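Local coordinates for protein cytochrome c XoxG (Methylobacterium extorquens, PDB 6ONQ) that binds a covalently attached heme c and probably carries electrons away from lanthanide-dependent methanol dehydrogenase during methanol oxidation, at residues 73-76 / 77-81; 125-129 / 130-134. All blocks are in the same frame, centred on the assembly; numbering follows the deposited sequence.

Contact 1: 73-76 / 77-81; sequences ITND and GKKVD
Ile73 reaches Lys79 and Val80 along one face of a tight reversal of the chain, and its side chain can be followed branch by branch. Ile73 CB stands 3.9 Å from the carbonyl O of Lys79. Ile73 CG2, anti to the backbone N, runs to 3.2 Å from that same Lys79 O and to 3.8 Å from Gly77 CA, while the other branch ends with CD1 against Val80 CG1, the two side chains running alongside each other. With an alanine here, both branches would be gone, which is likely to leave Val80 CG1 without its apolar mate and a gap beside Gly77 CA. The reversal is an antiparallel beta hairpin with a classic beta bulge, in which Lys78 and Lys79 both face Thr74. Thr74 N gives its hydrogen to Lys79 O (2.9 Å, 160° at the hydrogen) and Lys79 N returns one to Thr74 O at 3.1 Å; Lys78 N adds a weak bond to the same Thr74 O. On the other face Thr74 OG1 rests against Lys79 CB and CD. The Lys78 chain, bent at its last two torsions, curls back until NZ makes a weak hydrogen bond, 3.3 Å long, to Asn75 O.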
loop_
_atom_site.group_PDB
_atom_site.type_symbol
_atom_site.label_atom_id
_atom_site.label_comp_id
_atom_site.label_asym_id
_atom_site.label_seq_id
_atom_site.Cartn_x
_atom_site.Cartn_y
_atom_site.Cartn_z
ATOM N N ILE A 73 -1.923 5.160 -10.183
ATOM C CA ILE A 73 -0.725 5.757 -10.763
ATOM C C ILE A 73 -1.103 6.450 -12.063
ATOM O O ILE A 73 -1.974 5.977 -12.804
ATOM C CB ILE A 73 0.363 4.696 -11.007
ATOM C CG1 ILE A 73 0.383 3.677 -9.872
ATOM C CG2 ILE A 73 1.719 5.334 -11.153
ATOM C CD1 ILE A 73 0.687 4.262 -8.541
ATOM N N THR A 74 -0.444 7.571 -12.349
ATOM C CA THR A 74 -0.793 8.398 -13.493
ATOM C C THR A 74 0.474 9.003 -14.092
ATOM O O THR A 74 1.569 8.894 -13.530
ATOM C CB THR A 74 -1.805 9.477 -13.090
ATOM O OG1 THR A 74 -1.508 9.941 -11.764
ATOM C CG2 THR A 74 -3.229 8.907 -13.122
ATOM N N ASN A 75 0.304 9.620 -15.262
ATOM C CA ASN A 75 1.378 10.239 -16.048
ATOM C C ASN A 75 2.620 9.355 -16.125
ATOM O O ASN A 75 3.714 9.719 -15.692
ATOM C CB ASN A 75 1.731 11.624 -15.513
ATOM C CG ASN A 75 0.508 12.477 -15.277
ATOM O OD1 ASN A 75 -0.563 12.213 -15.835
ATOM N ND2 ASN A 75 0.655 13.510 -14.457
ATOM N N ASP A 76 2.419 8.174 -16.705
ATOM C CA ASP A 76 3.501 7.268 -17.081
ATOM C C ASP A 76 4.391 6.918 -15.890
ATOM O O ASP A 76 5.618 7.028 -15.938
ATOM C CB ASP A 76 4.315 7.851 -18.235
ATOM C CG ASP A 76 3.721 7.505 -19.595
ATOM O OD1 ASP A 76 2.836 8.250 -20.069
ATOM O OD2 ASP A 76 4.128 6.481 -20.188
ATOM N N GLY A 77 3.750 6.487 -14.808
ATOM C CA GLY A 77 4.463 5.893 -13.696
ATOM C C GLY A 77 5.155 6.858 -12.768
ATOM O O GLY A 77 6.030 6.436 -12.002
ATOM N N LYS A 78 4.786 8.136 -12.793
ATOM C CA LYS A 78 5.454 9.150 -11.984
ATOM C C LYS A 78 4.572 9.731 -10.892
ATOM O O LYS A 78 5.042 9.937 -9.771
ATOM C CB LYS A 78 5.973 10.275 -12.886
ATOM C CG LYS A 78 7.030 9.805 -13.882
ATOM C CD LYS A 78 7.807 10.974 -14.472
ATOM C CE LYS A 78 6.915 11.895 -15.305
ATOM N NZ LYS A 78 6.487 11.271 -16.594
ATOM N N LYS A 79 3.298 9.971 -11.183
ATOM C CA LYS A 79 2.358 10.507 -10.209
ATOM C C LYS A 79 1.602 9.364 -9.528
ATOM O O LYS A 79 1.265 8.365 -10.168
ATOM C CB LYS A 79 1.388 11.462 -10.910
ATOM C CG LYS A 79 0.653 12.394 -9.976
ATOM C CD LYS A 79 -0.488 13.116 -10.677
ATOM C CE LYS A 79 -1.375 13.821 -9.649
ATOM N NZ LYS A 79 -1.999 15.097 -10.092
ATOM N N VAL A 80 1.347 9.504 -8.222
ATOM C CA VAL A 80 0.661 8.475 -7.447
ATOM C C VAL A 80 -0.441 9.109 -6.613
ATOM O O VAL A 80 -0.381 10.288 -6.263
ATOM C CB VAL A 80 1.612 7.686 -6.522
ATOM C CG1 VAL A 80 2.804 7.130 -7.298
ATOM C CG2 VAL A 80 2.054 8.551 -5.367
ATOM N N ASP A 81 -1.458 8.308 -6.293
ATOM C CA ASP A 81 -2.535 8.756 -5.422
ATOM C C ASP A 81 -1.997 9.017 -4.019
ATOM O O ASP A 81 -0.881 8.625 -3.667
ATOM C CB ASP A 81 -3.667 7.721 -5.373
ATOM C CG ASP A 81 -3.371 6.534 -4.428
ATOM O OD1 ASP A 81 -2.500 5.686 -4.751
ATOM O OD2 ASP A 81 -4.032 6.434 -3.366
#

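Contact 2: 125-129 / 130-134; sequences YGILA and GGKQE. With HEC (heme c), chain B.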
loop_
_atom_site.group_PDB
_atom_site.type_symbol
_atom_site.label_atom_id
_atom_site.label_comp_id
_atom_site.label_asym_id
_atom_site.label_seq_id
_atom_site.Cartn_x
_atom_site.Cartn_y
_atom_site.Cartn_z
ATOM N N TYR A 125 -4.886 -6.961 7.211
ATOM C CA TYR A 125 -5.290 -6.154 8.358
ATOM C C TYR A 125 -5.222 -6.958 9.650
ATOM O O TYR A 125 -4.811 -6.438 10.692
ATOM C CB TYR A 125 -6.694 -5.588 8.137
ATOM C CG TYR A 125 -7.043 -4.456 9.070
ATOM C CD1 TYR A 125 -7.471 -4.708 10.365
ATOM C CD2 TYR A 125 -6.939 -3.131 8.663
ATOM C CE1 TYR A 125 -7.779 -3.681 11.227
ATOM C CE2 TYR A 125 -7.250 -2.086 9.523
ATOM C CZ TYR A 125 -7.668 -2.370 10.806
ATOM O OH TYR A 125 -7.982 -1.345 11.680
ATOM N N GLY A 126 -5.588 -8.237 9.600
ATOM C CA GLY A 126 -5.561 -9.054 10.804
ATOM C C GLY A 126 -4.159 -9.382 11.282
ATOM O O GLY A 126 -3.904 -9.429 12.488
ATOM N N ILE A 127 -3.239 -9.642 10.349
ATOM C CA ILE A 127 -1.842 -9.848 10.720
ATOM C C ILE A 127 -1.269 -8.578 11.331
ATOM O O ILE A 127 -0.551 -8.616 12.334
ATOM C CB ILE A 127 -1.029 -10.295 9.495
ATOM C CG1 ILE A 127 -1.304 -11.760 9.178
ATOM C CG2 ILE A 127 0.462 -10.056 9.713
ATOM C CD1 ILE A 127 -0.884 -12.141 7.774
ATOM N N LEU A 128 -1.585 -7.432 10.737
ATOM C CA LEU A 128 -1.070 -6.169 11.247
ATOM C C LEU A 128 -1.624 -5.854 12.633
ATOM O O LEU A 128 -0.887 -5.394 13.512
ATOM C CB LEU A 128 -1.409 -5.062 10.260
ATOM C CG LEU A 128 -0.863 -3.678 10.562
ATOM C CD1 LEU A 128 0.631 -3.752 10.578
ATOM C CD2 LEU A 128 -1.350 -2.698 9.511
ATOM N N ALA A 129 -2.919 -6.089 12.850
ATOM C CA ALA A 129 -3.527 -5.756 14.135
ATOM C C ALA A 129 -3.105 -6.735 15.222
ATOM O O ALA A 129 -2.814 -6.326 16.351
ATOM C CB ALA A 129 -5.052 -5.723 14.004
ATOM N N GLY A 130 -3.047 -8.025 14.907
ATOM C CA GLY A 130 -2.795 -9.023 15.927
ATOM C C GLY A 130 -1.443 -9.709 15.923
ATOM O O GLY A 130 -1.142 -10.446 16.864
ATOM N N GLY A 131 -0.617 -9.488 14.895
ATOM C CA GLY A 131 0.692 -10.110 14.816
ATOM C C GLY A 131 0.650 -11.520 14.249
ATOM O O GLY A 131 -0.392 -12.048 13.860
ATOM N N LYS A 132 1.823 -12.147 14.221
ATOM C CA LYS A 132 1.986 -13.493 13.683
ATOM C C LYS A 132 3.263 -14.087 14.263
ATOM O O LYS A 132 4.261 -13.380 14.388
ATOM C CB LYS A 132 2.042 -13.452 12.149
ATOM C CG LYS A 132 2.124 -14.787 11.441
ATOM C CD LYS A 132 1.975 -14.598 9.936
ATOM C CE LYS A 132 2.367 -15.864 9.176
ATOM N NZ LYS A 132 3.574 -15.650 8.304
ATOM N N GLN A 133 3.240 -15.373 14.618
ATOM C CA GLN A 133 4.415 -16.020 15.207
ATOM C C GLN A 133 4.683 -17.382 14.579
ATOM O O GLN A 133 3.806 -18.251 14.567
ATOM C CB GLN A 133 4.278 -16.176 16.729
ATOM C CG GLN A 133 4.407 -14.855 17.464
ATOM C CD GLN A 133 3.928 -14.908 18.904
ATOM O OE1 GLN A 133 4.119 -13.955 19.666
ATOM N NE2 GLN A 133 3.297 -16.019 19.284
ATOM N N GLU A 134 5.906 -17.556 14.080
ATOM C CA GLU A 134 6.406 -18.807 13.501
ATOM C C GLU A 134 5.422 -19.475 12.539
ATOM O O GLU A 134 5.477 -19.257 11.323
ATOM C CB GLU A 134 6.798 -19.775 14.623
ATOM C CG GLU A 134 7.930 -19.247 15.501
ATOM C CD GLU A 134 8.213 -20.114 16.723
ATOM O OE1 GLU A 134 8.627 -21.286 16.548
ATOM O OE2 GLU A 134 8.035 -19.611 17.858
HETATM FE FE HEC B . 5.876 -7.585 9.819
HETATM C CHA HEC B . 5.308 -10.838 8.824
HETATM C CHB HEC B . 3.554 -6.544 7.634
HETATM C CHC HEC B . 6.315 -4.341 10.875
HETATM C CHD HEC B . 8.620 -8.576 11.599
HETATM N NA HEC B . 4.703 -8.520 8.462
HETATM C C1A HEC B . 4.526 -9.865 8.250
HETATM C C2A HEC B . 3.391 -10.047 7.357
HETATM C C3A HEC B . 2.922 -8.849 7.043
HETATM C C4A HEC B . 3.730 -7.887 7.729
HETATM C CMA HEC B . 1.745 -8.482 6.118
HETATM C CAA HEC B . 2.845 -11.387 6.844
HETATM C CBA HEC B . 3.885 -11.929 5.875
HETATM C CGA HEC B . 3.373 -13.122 5.125
HETATM O O1A HEC B . 2.818 -14.055 5.759
HETATM O O2A HEC B . 3.544 -13.135 3.885
HETATM N NB HEC B . 5.107 -5.783 9.373
HETATM C C1B HEC B . 4.147 -5.599 8.409
HETATM C C2B HEC B . 3.821 -4.204 8.314
HETATM C C3B HEC B . 4.553 -3.551 9.203
HETATM C C4B HEC B . 5.394 -4.532 9.883
HETATM C CMB HEC B . 2.779 -3.568 7.379
HETATM C CAB HEC B . 4.407 -2.010 9.346
HETATM C CBB HEC B . 4.699 -1.370 10.459
HETATM N NC HEC B . 7.258 -6.635 11.002
HETATM C C1C HEC B . 7.194 -5.297 11.362
HETATM C C2C HEC B . 8.226 -5.078 12.352
HETATM C C3C HEC B . 8.881 -6.226 12.561
HETATM C C4C HEC B . 8.277 -7.244 11.713
HETATM C CMC HEC B . 8.548 -3.733 13.042
HETATM C CAC HEC B . 10.061 -6.352 13.567
HETATM C CBC HEC B . 11.112 -7.117 13.288
HETATM N ND HEC B . 6.791 -9.356 10.126
HETATM C C1D HEC B . 7.901 -9.558 10.933
HETATM C C2D HEC B . 8.163 -10.989 10.959
HETATM C C3D HEC B . 7.247 -11.602 10.207
HETATM C C4D HEC B . 6.371 -10.591 9.658
HETATM C CMD HEC B . 9.292 -11.706 11.724
HETATM C CAD HEC B . 7.155 -13.117 9.943
HETATM C CBD HEC B . 6.205 -13.808 10.915
HETATM C CGD HEC B . 6.149 -15.279 10.578
HETATM O O1D HEC B . 7.085 -15.779 9.905
HETATM O O2D HEC B . 5.178 -15.963 10.979
#
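A single ammonium group, NZ of Lys132, spans both heme propionates just after the chain has turned out of a helix, the Lys132 chain passing Ile127 with Lys132 CD 4.3 Å from Ile127 CD1. Lys132 NZ donates to O1A of heme c at 3.1 Å and, weakly, to O2D of the other propionate. This is the end of helix 121-130 in a c-type cytochrome, on the side of the heme that carries the axial Met143. Gly130 N still makes the helical bond to Gly126 O (2.9 Å), and Gly131 N closes the last turn on Ile127 O at 2.7 Å, with a bent N-H...O angle of 138°. Gly131 then leaves helical geometry at phi 83°, a backbone shape that would bring a side chain into collision with Gly130 O, and the chain enters strand 132-133, which pairs with strand 142-143. The Lys132 chain starts with CG anti to the backbone N (chi1 -176°) and stays extended to CE, its CG, CD and CE passing close to O2D, before the last torsion bends. Two flanking carboxylates probably stabilise the lysine's positive charge; Ser115 OG and Arg118 NH2 also hydrogen-bond to the heme. Leu128 CD1 packs on methyl CMB, and Ile127 CG2 lies 3.8 Å from both C2A and C3A of the heme's pyrrole A.

Contact 1 closes before contact 2 opens along the chain, and the two lie on opposite sides of the chain's centre, their own centres about 31 Å apart and their nearest atoms about 16 Å apart. They share no sheet: the hairpin of 73-81 is the last of the four-strand antiparallel sheet that starts at strand 56-58, whereas 125-134 runs from helix 121-130 into a separate two-strand pair. Between them come Cys95, flanked by helices 82-94 and 96-99, and His99, at the end of the latter: a covalent attachment and one of the two axial ligands of the heme; helix 112-118 follows. Contact 1 thus belongs to structure remote from the heme, and contact 2 to the wall of its pocket.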